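Local coordinates for protein charybdin (Charybdis maritima, PDB 2B7U) that belongs to the ribosome-inactivating proteins, whose fold combines a mixed beta sheet with a cluster of helices, at residues A[41-46]-A[235-240]; A[161-166]-A[176-181]; A[169-174]-A[200-205]; A[191-196]-A[224-229]. All coordinates share one frame; numbering follows the deposited sequence.

In the fold
Contact 1 spans the longest loop, joining the hairpin of strands 38-40 and 43-45, near the N terminus, to the end of helix 233-237; the other three contacts are nested inside this loop. Contact 2 makes a short closure, folding helix 172-180 back onto helix 151-170. Contact 3 starts within that closure and reaches on to helix 202-214, so contacts 2 and 3 cross. Contact 4, in series after contact 2 and crossing contact 3, ties helix 192-199 to the hairpin of strands 223-225 and 228-230. Contact 3 touches contact 1 through Trp202 and Leu46 and contact 4 through Phe205 and Ile225, so helix 202-214 meets both the chain after the first hairpin and the 223-230 hairpin.

Contact 1 of 4, residues A[41-46]-A[235-240]; sequences HGVPVL and ELLNFL
Val43, modelled in two conformations, divides its methyls between two residues of one beta turn: CG2 faces the backbone oxygen of Leu240, with CG2 and Leu240 O 3.7 Å apart, while CG1 is directed at the isobutyl end of Leu237. With chi1 at 46°, CG1 lies between the backbone N and the carbonyl carbon, and in this conformer it comes implausibly near Leu237, so the exact fit there is doubtful. The CD2 branch of Leu237 also reaches His41, 3.9 Å from its CB, and approaches the imidazole at its edge, the two side chains crossing at about a right angle. His41 and Gly42, both at positive phi, form the two-residue loop of the hairpin made by strands 38-40 and 43-45. Across the contact, a type I turn runs from Leu237 to Leu240, closed by Leu240 N to Leu237 O at 3.0 Å. Leu240 faces Trp202 and Ser206 of helix 202-214, and Leu237 also touches Leu40 and Val243.

Contact 2 of 4, residues A[161-166]-A[176-181]; sequences VSQMFC and NHFAFN
Phe178 reaches out from helix 172-180 and points the edge of its ring at the backbone of helix 151-170, where the packing is closest. Its CG stands anti to the carbonyl carbon (chi1 -69°), which carries the ring toward Gln163 and Met164. CE2 of Phe178 lies 3.4 Å from Gln163 O, near the ring plane. Phe178 CD2 sits 4.0 Å from Met164 CA, so that the ring abuts main chain at two successive residues. Over one face lies Met164 CG, offset toward the rim and 4.2 Å from Phe178 CD2. Farther out the fit is looser: Met164 SD stands above that face, 5.4 Å from the centroid of the Phe178 ring, in a distant Met-aromatic contact. Toward the end of helix 172-180 the partly exposed His177 and Asn181 make the more open side. There Asn181 bends back, ND2 donating to His177 O at 2.9 Å with an N-H...O angle of 158°, and this amide nitrogen hovers over a face of the His177 ring. The helices meet through buried residues, with Tyr24 of helix 21-35 and Tyr133 beside Phe178; Gln163 NE2 bonds to Glu199 of helix 192-199, and strand 56-64 backs helix 151-170 at Phe165.

Contact 3 of 4, residues A[169-174]-A[200-205]; sequences TRFVDI and KNWVRF
One face of the Trp202 indole carries the Arg170 side chain from CB to NE, while its edge, near CB and CD1, meets the Phe171 ring. The contact joins helix 202-214 to the break at Phe171, where helix 151-170 gives way to helix 172-180. Arg170 is extended from CG to NE (chi2 172°) and crosses the indole at about a right angle. Its CG makes a CH-pi contact 3.7 Å from the centroid of the Trp202 five-membered ring. The guanidinium stands off-centre above the rim of the six-membered ring, a cation-pi pair with planes 49° apart. It is held in place by a salt bridge from NH1 to Glu167 and a hydrogen bond from NH2 to Asp77 O, while Trp202 NE1 bonds to Ile242 O. Phe171 and Trp202 form an offset edge-to-face pair with planes at 74°, and Phe205 touches Phe171 edge to edge. The nearest approach of the charged chain is Arg170 NE, 3.3 Å from Trp202 CE3.

Contact 4 of 4, residues A[191-196]-A[224-229]; sequences PQWMQN and TIYGKI
Trp193, in the first turn of helix 192-199, faces Tyr226 at the tip of the 223-230 beta hairpin, their CA atoms 5.8 Å apart, where a type I' turn from Ile225 to Lys228 puts Tyr226 at positive phi. The side chains stack face to face: the centroids of the Tyr226 ring and the Trp193 five-membered ring are 3.7 Å apart and the planes 9° from parallel. Tyr226 CE2 lies 3.4 Å from Trp193 CD1, and Tyr226 CB lies over the face of the six-membered ring in a CH-pi contact. With CG between the backbone N and the carbonyl carbon (chi1 77°), the Trp193 indole is turned to the hairpin, and Met194 CG covers its opposite face. Ile225 CG2 reaches Trp193 CZ3 at 3.6 Å. MES, probably from the crystallisation liquor, lies near the Tyr226 side chain, and Lys228 NZ forms a salt bridge with MES. The hairpin tip is held by a hydrogen bond from Tyr226 N to Asp197 OD2, while Trp193 leans on Asp173 of helix 172-180.

Contact 1 of 4, residues A[41-46]-A[235-240]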
loop_
_atom_site.group_PDB
_atom_site.type_symbol
_atom_site.label_atom_id
_atom_site.label_comp_id
_atom_site.label_asym_id
_atom_site.label_seq_id
_atom_site.Cartn_x
_atom_site.Cartn_y
_atom_site.Cartn_z
ATOM N N HIS A 41 2.476 -20.502 -2.911
ATOM C CA HIS A 41 3.934 -20.673 -2.962
ATOM C C HIS A 41 4.634 -19.795 -1.941
ATOM O O HIS A 41 5.673 -19.181 -2.230
ATOM C CB HIS A 41 4.471 -20.445 -4.366
ATOM C CG HIS A 41 3.845 -21.356 -5.359
ATOM N ND1 HIS A 41 3.314 -20.931 -6.560
ATOM C CD2 HIS A 41 3.571 -22.672 -5.269
ATOM C CE1 HIS A 41 2.790 -21.971 -7.190
ATOM N NE2 HIS A 41 2.927 -23.036 -6.423
ATOM N N GLY A 42 4.055 -19.746 -0.759
ATOM C CA GLY A 42 4.589 -19.012 0.382
ATOM C C GLY A 42 4.274 -17.535 0.436
ATOM O O GLY A 42 4.652 -16.864 1.408
ATOM N N VAL A 43 3.591 -17.025 -0.587
ATOM C CA VAL A 43 3.250 -15.608 -0.645
ATOM C C VAL A 43 1.778 -15.395 -0.256
ATOM O O VAL A 43 0.874 -16.053 -0.805
ATOM C CB VAL A 43 3.629 -14.970 -2.000
ATOM C CG1 VAL A 43 3.203 -15.799 -3.123
ATOM C CG2 VAL A 43 3.115 -13.510 -2.108
ATOM N N PRO A 44 1.535 -14.471 0.668
ATOM C CA PRO A 44 0.179 -14.273 1.123
ATOM C C PRO A 44 -0.726 -13.694 0.024
ATOM O O PRO A 44 -0.264 -12.886 -0.791
ATOM C CB PRO A 44 0.336 -13.276 2.281
ATOM C CG PRO A 44 1.668 -12.672 2.107
ATOM C CD PRO A 44 2.511 -13.636 1.376
ATOM N N VAL A 45 -1.987 -14.105 0.064
ATOM C CA VAL A 45 -3.054 -13.638 -0.817
ATOM C C VAL A 45 -4.102 -12.901 0.044
ATOM O O VAL A 45 -4.543 -13.397 1.068
ATOM C CB VAL A 45 -3.677 -14.792 -1.590
ATOM C CG1 VAL A 45 -4.727 -14.291 -2.570
ATOM C CG2 VAL A 45 -2.579 -15.591 -2.329
ATOM N N LEU A 46 -4.493 -11.724 -0.407
ATOM C CA LEU A 46 -5.449 -10.874 0.312
ATOM C C LEU A 46 -6.861 -11.430 0.174
ATOM O O LEU A 46 -7.175 -12.180 -0.772
ATOM C CB LEU A 46 -5.402 -9.465 -0.244
ATOM C CG LEU A 46 -4.080 -8.749 0.025
ATOM C CD1 LEU A 46 -3.958 -7.489 -0.798
ATOM C CD2 LEU A 46 -3.889 -8.425 1.477
ATOM N N GLU A 235 8.032 -16.834 -11.776
ATOM C CA GLU A 235 9.080 -15.825 -11.709
ATOM C C GLU A 235 8.481 -14.478 -11.359
ATOM O O GLU A 235 9.087 -13.697 -10.636
ATOM C CB GLU A 235 9.823 -15.711 -13.029
ATOM C CG GLU A 235 10.680 -16.871 -13.381
ATOM C CD GLU A 235 11.144 -16.757 -14.820
ATOM O OE1 GLU A 235 12.328 -16.405 -15.044
ATOM O OE2 GLU A 235 10.314 -16.985 -15.726
ATOM N N LEU A 236 7.288 -14.204 -11.867
ATOM C CA LEU A 236 6.637 -12.922 -11.550
ATOM C C LEU A 236 6.277 -12.845 -10.060
ATOM O O LEU A 236 6.441 -11.798 -9.394
ATOM C CB LEU A 236 5.423 -12.734 -12.438
ATOM C CG LEU A 236 4.749 -11.372 -12.378
ATOM C CD1 LEU A 236 5.705 -10.241 -12.831
ATOM C CD2 LEU A 236 3.528 -11.381 -13.199
ATOM N N LEU A 237 5.789 -13.968 -9.525
ATOM C CA LEU A 237 5.367 -14.030 -8.125
ATOM C C LEU A 237 6.504 -13.665 -7.147
ATOM O O LEU A 237 6.259 -13.105 -6.083
ATOM C CB LEU A 237 4.787 -15.422 -7.802
ATOM C CG LEU A 237 4.275 -15.617 -6.373
ATOM C CD1 LEU A 237 3.208 -14.574 -6.000
ATOM C CD2 LEU A 237 3.762 -17.050 -6.194
ATOM N N ASN A 238 7.743 -13.966 -7.540
ATOM C CA ASN A 238 8.927 -13.662 -6.728
ATOM C C ASN A 238 9.065 -12.171 -6.440
ATOM O O ASN A 238 9.679 -11.778 -5.423
ATOM C CB ASN A 238 10.187 -14.148 -7.434
ATOM C CG ASN A 238 10.399 -15.663 -7.355
ATOM O OD1 ASN A 238 11.221 -16.198 -8.112
ATOM N ND2 ASN A 238 9.686 -16.361 -6.450
ATOM N N PHE A 239 8.500 -11.325 -7.302
ATOM C CA PHE A 239 8.511 -9.870 -7.062
ATOM C C PHE A 239 7.504 -9.410 -6.015
ATOM O O PHE A 239 7.684 -8.335 -5.428
ATOM C CB PHE A 239 8.227 -9.102 -8.363
ATOM C CG PHE A 239 9.344 -9.163 -9.354
ATOM C CD1 PHE A 239 9.484 -10.263 -10.189
ATOM C CD2 PHE A 239 10.281 -8.131 -9.432
ATOM C CE1 PHE A 239 10.535 -10.337 -11.115
ATOM C CE2 PHE A 239 11.327 -8.192 -10.369
ATOM C CZ PHE A 239 11.440 -9.311 -11.206
ATOM N N LEU A 240 6.431 -10.171 -5.802
ATOM C CA LEU A 240 5.345 -9.703 -4.951
ATOM C C LEU A 240 5.492 -10.153 -3.510
ATOM O O LEU A 240 5.851 -11.280 -3.219
ATOM C CB LEU A 240 3.975 -10.172 -5.463
ATOM C CG LEU A 240 3.386 -9.308 -6.580
ATOM C CD1 LEU A 240 4.193 -9.384 -7.857
ATOM C CD2 LEU A 240 1.911 -9.595 -6.878
#

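Contact 2 of 4, residues A[161-166]-A[176-181]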
loop_
_atom_site.group_PDB
_atom_site.type_symbol
_atom_site.label_atom_id
_atom_site.label_comp_id
_atom_site.label_asym_id
_atom_site.label_seq_id
_atom_site.Cartn_x
_atom_site.Cartn_y
_atom_site.Cartn_z
ATOM N N VAL A 161 3.586 7.783 3.446
ATOM C CA VAL A 161 3.033 6.626 4.124
ATOM C C VAL A 161 2.601 5.531 3.129
ATOM O O VAL A 161 2.908 4.339 3.300
ATOM C CB VAL A 161 1.861 7.033 5.017
ATOM C CG1 VAL A 161 1.121 5.800 5.514
ATOM C CG2 VAL A 161 2.347 7.924 6.162
ATOM N N SER A 162 1.920 5.916 2.067
ATOM C CA SER A 162 1.495 4.946 1.052
ATOM C C SER A 162 2.692 4.215 0.452
ATOM O O SER A 162 2.636 2.990 0.271
ATOM C CB SER A 162 0.690 5.633 -0.039
ATOM O OG SER A 162 0.140 4.667 -0.929
ATOM N N GLN A 163 3.758 4.936 0.108
ATOM C CA GLN A 163 4.922 4.314 -0.495
ATOM C C GLN A 163 5.614 3.395 0.493
ATOM O O GLN A 163 5.898 2.227 0.203
ATOM C CB GLN A 163 5.887 5.352 -1.028
ATOM C CG GLN A 163 5.391 6.107 -2.235
ATOM C CD GLN A 163 5.397 5.254 -3.470
ATOM O OE1 GLN A 163 6.200 4.327 -3.590
ATOM N NE2 GLN A 163 4.471 5.530 -4.399
ATOM N N MET A 164 5.874 3.895 1.688
ATOM C CA MET A 164 6.686 3.126 2.616
ATOM C C MET A 164 5.981 2.002 3.335
ATOM O O MET A 164 6.649 1.120 3.894
ATOM C CB MET A 164 7.367 4.071 3.622
ATOM C CG MET A 164 8.245 5.061 2.937
ATOM S SD MET A 164 9.196 6.147 4.052
ATOM C CE MET A 164 10.458 5.014 4.630
ATOM N N PHE A 165 4.650 2.000 3.328
ATOM C CA PHE A 165 3.903 0.892 3.937
ATOM C C PHE A 165 3.120 0.112 2.903
ATOM O O PHE A 165 3.310 -1.097 2.791
ATOM C CB PHE A 165 3.099 1.395 5.125
ATOM C CG PHE A 165 3.992 1.868 6.223
ATOM C CD1 PHE A 165 4.578 0.949 7.071
ATOM C CD2 PHE A 165 4.354 3.186 6.324
ATOM C CE1 PHE A 165 5.468 1.333 8.051
ATOM C CE2 PHE A 165 5.262 3.596 7.306
ATOM C CZ PHE A 165 5.816 2.665 8.179
ATOM N N CYS A 166 2.332 0.779 2.084
ATOM C CA CYS A 166 1.503 0.017 1.112
ATOM C C CYS A 166 2.340 -0.564 -0.040
ATOM O O CYS A 166 2.290 -1.778 -0.309
ATOM C CB CYS A 166 0.365 0.836 0.600
ATOM S SG CYS A 166 -0.663 1.468 1.985
ATOM N N ASN A 176 12.805 -3.728 0.237
ATOM C CA ASN A 176 14.283 -3.791 0.340
ATOM C C ASN A 176 14.897 -2.418 0.143
ATOM O O ASN A 176 15.793 -1.997 0.905
ATOM C CB ASN A 176 14.885 -4.769 -0.677
ATOM C CG ASN A 176 14.648 -6.219 -0.315
ATOM O OD1 ASN A 176 14.305 -6.531 0.822
ATOM N ND2 ASN A 176 14.849 -7.114 -1.285
ATOM N N HIS A 177 14.423 -1.711 -0.882
ATOM C CA HIS A 177 14.998 -0.435 -1.228
ATOM C C HIS A 177 14.862 0.541 -0.082
ATOM O O HIS A 177 15.801 1.279 0.255
ATOM C CB HIS A 177 14.319 0.155 -2.464
ATOM C CG HIS A 177 14.854 1.498 -2.838
ATOM N ND1 HIS A 177 16.088 1.666 -3.425
ATOM C CD2 HIS A 177 14.334 2.737 -2.684
ATOM C CE1 HIS A 177 16.304 2.957 -3.617
ATOM N NE2 HIS A 177 15.258 3.625 -3.180
ATOM N N PHE A 178 13.685 0.566 0.532
ATOM C CA PHE A 178 13.450 1.511 1.612
ATOM C C PHE A 178 14.200 1.099 2.873
ATOM O O PHE A 178 14.653 1.966 3.627
ATOM C CB PHE A 178 11.955 1.694 1.883
ATOM C CG PHE A 178 11.214 2.408 0.787
ATOM C CD1 PHE A 178 11.799 3.434 0.055
ATOM C CD2 PHE A 178 9.887 2.077 0.510
ATOM C CE1 PHE A 178 11.089 4.102 -0.952
ATOM C CE2 PHE A 178 9.190 2.765 -0.465
ATOM C CZ PHE A 178 9.781 3.770 -1.194
ATOM N N ALA A 179 14.383 -0.201 3.083
ATOM C CA ALA A 179 15.083 -0.712 4.264
ATOM C C ALA A 179 16.564 -0.366 4.203
ATOM O O ALA A 179 17.163 0.080 5.201
ATOM C CB ALA A 179 14.896 -2.230 4.383
ATOM N N PHE A 180 17.139 -0.524 3.021
ATOM C CA PHE A 180 18.592 -0.423 2.843
ATOM C C PHE A 180 19.038 1.036 2.957
ATOM O O PHE A 180 20.192 1.302 3.288
ATOM C CB PHE A 180 19.010 -1.012 1.483
ATOM C CG PHE A 180 18.726 -2.504 1.316
ATOM C CD1 PHE A 180 18.299 -3.308 2.380
ATOM C CD2 PHE A 180 18.944 -3.119 0.088
ATOM C CE1 PHE A 180 18.079 -4.661 2.203
ATOM C CE2 PHE A 180 18.727 -4.490 -0.083
ATOM C CZ PHE A 180 18.289 -5.250 0.971
ATOM N N ASN A 181 18.118 1.964 2.696
ATOM C CA ASN A 181 18.406 3.401 2.599
ATOM C C ASN A 181 17.792 4.207 3.752
ATOM O O ASN A 181 17.904 5.435 3.808
ATOM C CB ASN A 181 17.893 3.925 1.258
ATOM C CG ASN A 181 18.752 3.478 0.079
ATOM O OD1 ASN A 181 19.896 3.923 -0.066
ATOM N ND2 ASN A 181 18.210 2.610 -0.765
#

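Contact 3 of 4, residues A[169-174]-A[200-205]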
loop_
_atom_site.group_PDB
_atom_site.type_symbol
_atom_site.label_atom_id
_atom_site.label_comp_id
_atom_site.label_asym_id
_atom_site.label_seq_id
_atom_site.Cartn_x
_atom_site.Cartn_y
_atom_site.Cartn_z
ATOM N N THR A 169 4.781 -3.175 1.222
ATOM C CA THR A 169 4.072 -4.412 1.550
ATOM C C THR A 169 3.798 -5.214 0.272
ATOM O O THR A 169 4.026 -6.421 0.220
ATOM C CB THR A 169 2.788 -4.094 2.315
ATOM O OG1 THR A 169 3.146 -3.548 3.604
ATOM C CG2 THR A 169 1.925 -5.297 2.541
ATOM N N ARG A 170 3.418 -4.515 -0.777
ATOM C CA ARG A 170 3.117 -5.178 -2.065
ATOM C C ARG A 170 4.331 -5.775 -2.766
ATOM O O ARG A 170 4.185 -6.783 -3.459
ATOM C CB ARG A 170 2.432 -4.209 -3.004
ATOM C CG ARG A 170 1.061 -3.706 -2.613
ATOM C CD ARG A 170 0.628 -2.596 -3.565
ATOM N NE ARG A 170 -0.757 -2.200 -3.337
ATOM C CZ ARG A 170 -1.189 -0.946 -3.224
ATOM N NH1 ARG A 170 -0.355 0.074 -3.362
ATOM N NH2 ARG A 170 -2.470 -0.709 -3.024
ATOM N N PHE A 171 5.502 -5.147 -2.676
ATOM C CA PHE A 171 6.669 -5.552 -3.485
ATOM C C PHE A 171 7.936 -5.738 -2.689
ATOM O O PHE A 171 8.367 -4.844 -1.973
ATOM C CB PHE A 171 6.932 -4.533 -4.591
ATOM C CG PHE A 171 5.869 -4.528 -5.665
ATOM C CD1 PHE A 171 5.859 -5.524 -6.622
ATOM C CD2 PHE A 171 4.898 -3.559 -5.694
ATOM C CE1 PHE A 171 4.881 -5.513 -7.603
ATOM C CE2 PHE A 171 3.914 -3.555 -6.668
ATOM C CZ PHE A 171 3.917 -4.528 -7.625
ATOM N N VAL A 172 8.542 -6.905 -2.843
ATOM C CA VAL A 172 9.802 -7.239 -2.196
ATOM C C VAL A 172 10.890 -6.209 -2.444
ATOM O O VAL A 172 11.574 -5.789 -1.500
ATOM C CB VAL A 172 10.266 -8.662 -2.666
ATOM C CG1 VAL A 172 11.658 -8.999 -2.129
ATOM C CG2 VAL A 172 9.212 -9.708 -2.226
ATOM N N ASP A 173 11.063 -5.810 -3.694
ATOM C CA ASP A 173 12.201 -4.946 -4.083
ATOM C C ASP A 173 12.019 -3.537 -3.518
ATOM O O ASP A 173 13.006 -2.840 -3.241
ATOM C CB ASP A 173 12.342 -4.878 -5.605
ATOM C CG ASP A 173 12.792 -6.190 -6.200
ATOM O OD1 ASP A 173 13.877 -6.661 -5.806
ATOM O OD2 ASP A 173 12.049 -6.750 -7.028
ATOM N N ILE A 174 10.768 -3.117 -3.358
ATOM C CA ILE A 174 10.441 -1.798 -2.798
ATOM C C ILE A 174 10.727 -1.796 -1.294
ATOM O O ILE A 174 11.408 -0.876 -0.789
ATOM C CB ILE A 174 9.001 -1.354 -3.143
ATOM C CG1 ILE A 174 8.865 -1.232 -4.662
ATOM C CG2 ILE A 174 8.685 -0.015 -2.508
ATOM C CD1 ILE A 174 7.510 -0.805 -5.150
ATOM N N LYS A 200 2.617 0.377 -10.689
ATOM C CA LYS A 200 1.489 0.556 -11.605
ATOM C C LYS A 200 0.868 -0.749 -12.065
ATOM O O LYS A 200 -0.245 -0.723 -12.610
ATOM C CB LYS A 200 1.893 1.439 -12.785
ATOM C CG LYS A 200 2.063 2.959 -12.511
ATOM C CD LYS A 200 2.136 3.396 -11.060
ATOM C CE LYS A 200 0.758 3.578 -10.426
ATOM N NZ LYS A 200 0.715 3.159 -8.971
ATOM N N ASN A 201 1.570 -1.862 -11.839
ATOM C CA ASN A 201 1.168 -3.175 -12.388
ATOM C C ASN A 201 0.748 -4.177 -11.307
ATOM O O ASN A 201 0.542 -5.352 -11.605
ATOM C CB ASN A 201 2.321 -3.769 -13.183
ATOM C CG ASN A 201 2.548 -3.044 -14.496
ATOM O OD1 ASN A 201 3.698 -2.768 -14.893
ATOM N ND2 ASN A 201 1.466 -2.720 -15.175
ATOM N N TRP A 202 0.699 -3.763 -10.046
ATOM C CA TRP A 202 0.357 -4.717 -8.967
ATOM C C TRP A 202 -0.967 -5.426 -9.212
ATOM O O TRP A 202 -1.065 -6.620 -9.011
ATOM C CB TRP A 202 0.305 -4.042 -7.597
ATOM C CG TRP A 202 0.061 -4.979 -6.436
ATOM C CD1 TRP A 202 0.878 -5.971 -6.006
ATOM C CD2 TRP A 202 -1.085 -4.995 -5.592
ATOM N NE1 TRP A 202 0.316 -6.606 -4.909
ATOM C CE2 TRP A 202 -0.878 -6.003 -4.628
ATOM C CE3 TRP A 202 -2.248 -4.214 -5.521
ATOM C CZ2 TRP A 202 -1.797 -6.258 -3.602
ATOM C CZ3 TRP A 202 -3.164 -4.467 -4.496
ATOM C CH2 TRP A 202 -2.917 -5.475 -3.553
ATOM N N VAL A 203 -1.967 -4.676 -9.632
ATOM C CA VAL A 203 -3.299 -5.237 -9.831
ATOM C C VAL A 203 -3.233 -6.241 -10.985
ATOM O O VAL A 203 -3.730 -7.377 -10.885
ATOM C CB VAL A 203 -4.334 -4.111 -10.104
ATOM C CG1 VAL A 203 -5.619 -4.699 -10.539
ATOM C CG2 VAL A 203 -4.488 -3.261 -8.868
ATOM N N ARG A 204 -2.628 -5.828 -12.097
ATOM C CA ARG A 204 -2.496 -6.697 -13.282
ATOM C C ARG A 204 -1.640 -7.944 -12.989
ATOM O O ARG A 204 -1.999 -9.068 -13.359
ATOM C CB ARG A 204 -1.855 -5.924 -14.419
ATOM C CG ARG A 204 -2.737 -5.007 -15.193
ATOM C CD ARG A 204 -2.209 -4.945 -16.653
ATOM N NE ARG A 204 -0.776 -4.670 -16.659
ATOM C CZ ARG A 204 0.170 -5.338 -17.329
ATOM N NH1 ARG A 204 -0.099 -6.345 -18.153
ATOM N NH2 ARG A 204 1.429 -4.962 -17.198
ATOM N N PHE A 205 -0.490 -7.764 -12.341
ATOM C CA PHE A 205 0.370 -8.896 -11.993
ATOM C C PHE A 205 -0.329 -9.861 -11.032
ATOM O O PHE A 205 -0.204 -11.093 -11.179
ATOM C CB PHE A 205 1.659 -8.395 -11.320
ATOM C CG PHE A 205 2.637 -7.682 -12.233
ATOM C CD1 PHE A 205 3.723 -6.999 -11.672
ATOM C CD2 PHE A 205 2.520 -7.707 -13.601
ATOM C CE1 PHE A 205 4.667 -6.374 -12.488
ATOM C CE2 PHE A 205 3.476 -7.069 -14.416
ATOM C CZ PHE A 205 4.533 -6.423 -13.842
#

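Contact 4 of 4, residues A[191-196]-A[224-229]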
loop_
_atom_site.group_PDB
_atom_site.type_symbol
_atom_site.label_atom_id
_atom_site.label_comp_id
_atom_site.label_asym_id
_atom_site.label_seq_id
_atom_site.Cartn_x
_atom_site.Cartn_y
_atom_site.Cartn_z
ATOM N N PRO A 191 13.346 4.439 -7.301
ATOM C CA PRO A 191 13.738 4.241 -8.696
ATOM C C PRO A 191 12.527 4.213 -9.622
ATOM O O PRO A 191 11.504 3.658 -9.260
ATOM C CB PRO A 191 14.441 2.883 -8.675
ATOM C CG PRO A 191 14.901 2.725 -7.266
ATOM C CD PRO A 191 13.852 3.352 -6.444
ATOM N N GLN A 192 12.648 4.802 -10.807
ATOM C CA GLN A 192 11.517 4.901 -11.729
ATOM C C GLN A 192 10.967 3.523 -12.104
ATOM O O GLN A 192 9.757 3.362 -12.281
ATOM C CB GLN A 192 11.899 5.695 -12.993
ATOM C CG GLN A 192 10.681 6.113 -13.828
ATOM C CD GLN A 192 10.997 7.210 -14.842
ATOM O OE1 GLN A 192 10.135 8.038 -15.172
ATOM N NE2 GLN A 192 12.221 7.213 -15.347
ATOM N N TRP A 193 11.830 2.517 -12.214
ATOM C CA TRP A 193 11.353 1.190 -12.597
ATOM C C TRP A 193 10.408 0.605 -11.545
ATOM O O TRP A 193 9.462 -0.132 -11.866
ATOM C CB TRP A 193 12.511 0.249 -12.901
ATOM C CG TRP A 193 13.274 -0.335 -11.751
ATOM C CD1 TRP A 193 14.419 0.166 -11.180
ATOM C CD2 TRP A 193 12.980 -1.548 -11.065
ATOM N NE1 TRP A 193 14.841 -0.674 -10.175
ATOM C CE2 TRP A 193 13.980 -1.737 -10.089
ATOM C CE3 TRP A 193 11.968 -2.502 -11.177
ATOM C CZ2 TRP A 193 13.986 -2.837 -9.238
ATOM C CZ3 TRP A 193 11.993 -3.596 -10.336
ATOM C CH2 TRP A 193 12.988 -3.748 -9.380
ATOM N N MET A 194 10.673 0.920 -10.280
ATOM C CA MET A 194 9.797 0.484 -9.188
ATOM C C MET A 194 8.445 1.197 -9.251
ATOM O O MET A 194 7.410 0.597 -8.957
ATOM C CB MET A 194 10.473 0.685 -7.834
ATOM C CG MET A 194 11.646 -0.210 -7.652
ATOM S SD MET A 194 12.412 -0.072 -6.030
ATOM C CE MET A 194 13.834 -1.136 -6.306
ATOM N N GLN A 195 8.422 2.466 -9.625
ATOM C CA GLN A 195 7.135 3.128 -9.883
ATOM C C GLN A 195 6.392 2.525 -11.089
ATOM O O GLN A 195 5.218 2.101 -11.019
ATOM C CB GLN A 195 7.358 4.619 -10.120
ATOM C CG GLN A 195 6.058 5.361 -10.376
ATOM C CD GLN A 195 6.290 6.758 -10.867
ATOM O OE1 GLN A 195 6.960 6.970 -11.880
ATOM N NE2 GLN A 195 5.741 7.722 -10.166
ATOM N N ASN A 196 7.069 2.446 -12.220
ATOM C CA ASN A 196 6.386 2.175 -13.469
ATOM C C ASN A 196 6.214 0.702 -13.809
ATOM O O ASN A 196 5.229 0.289 -14.481
ATOM C CB ASN A 196 7.142 2.831 -14.619
ATOM C CG ASN A 196 7.138 4.334 -14.562
ATOM O OD1 ASN A 196 7.958 4.986 -15.225
ATOM N ND2 ASN A 196 6.217 4.904 -13.812
ATOM N N THR A 224 8.200 -7.565 -18.973
ATOM C CA THR A 224 9.533 -7.002 -18.802
ATOM C C THR A 224 9.527 -6.130 -17.554
ATOM O O THR A 224 8.713 -5.205 -17.434
ATOM C CB THR A 224 9.929 -6.207 -20.046
ATOM O OG1 THR A 224 9.941 -7.083 -21.174
ATOM C CG2 THR A 224 11.304 -5.608 -19.866
ATOM N N ILE A 225 10.482 -6.385 -16.655
ATOM C CA ILE A 225 10.653 -5.627 -15.403
ATOM C C ILE A 225 12.136 -5.318 -15.230
ATOM O O ILE A 225 12.957 -6.222 -15.347
ATOM C CB ILE A 225 10.164 -6.410 -14.167
ATOM C CG1 ILE A 225 8.669 -6.706 -14.297
ATOM C CG2 ILE A 225 10.466 -5.636 -12.880
ATOM C CD1 ILE A 225 8.085 -7.569 -13.189
ATOM N N TYR A 226 12.448 -4.055 -14.963
ATOM C CA TYR A 226 13.843 -3.600 -14.804
ATOM C C TYR A 226 14.701 -4.091 -15.973
ATOM O O TYR A 226 15.846 -4.503 -15.781
ATOM C CB TYR A 226 14.424 -4.125 -13.490
ATOM C CG TYR A 226 15.616 -3.376 -12.915
ATOM C CD1 TYR A 226 16.419 -3.972 -11.951
ATOM C CD2 TYR A 226 15.926 -2.087 -13.306
ATOM C CE1 TYR A 226 17.498 -3.297 -11.394
ATOM C CE2 TYR A 226 17.013 -1.408 -12.758
ATOM C CZ TYR A 226 17.790 -2.020 -11.800
ATOM O OH TYR A 226 18.882 -1.339 -11.258
ATOM N N GLY A 227 14.152 -4.032 -17.182
ATOM C CA GLY A 227 14.877 -4.410 -18.380
ATOM C C GLY A 227 15.118 -5.901 -18.588
ATOM O O GLY A 227 15.842 -6.292 -19.513
ATOM N N LYS A 228 14.486 -6.740 -17.767
ATOM C CA LYS A 228 14.652 -8.187 -17.830
ATOM C C LYS A 228 13.322 -8.837 -18.181
ATOM O O LYS A 228 12.281 -8.398 -17.690
ATOM C CB LYS A 228 15.083 -8.728 -16.483
ATOM C CG LYS A 228 16.400 -8.215 -15.976
ATOM C CD LYS A 228 16.632 -8.615 -14.494
ATOM C CE LYS A 228 16.219 -10.071 -14.135
ATOM N NZ LYS A 228 14.874 -10.236 -13.426
ATOM N N ILE A 229 13.366 -9.902 -18.968
ATOM C CA ILE A 229 12.146 -10.607 -19.349
ATOM C C ILE A 229 11.784 -11.645 -18.289
ATOM O O ILE A 229 12.610 -12.468 -17.884
ATOM C CB ILE A 229 12.258 -11.197 -20.784
ATOM C CG1 ILE A 229 12.498 -10.047 -21.771
ATOM C CG2 ILE A 229 11.000 -11.958 -21.142
ATOM C CD1 ILE A 229 12.923 -10.460 -23.178
#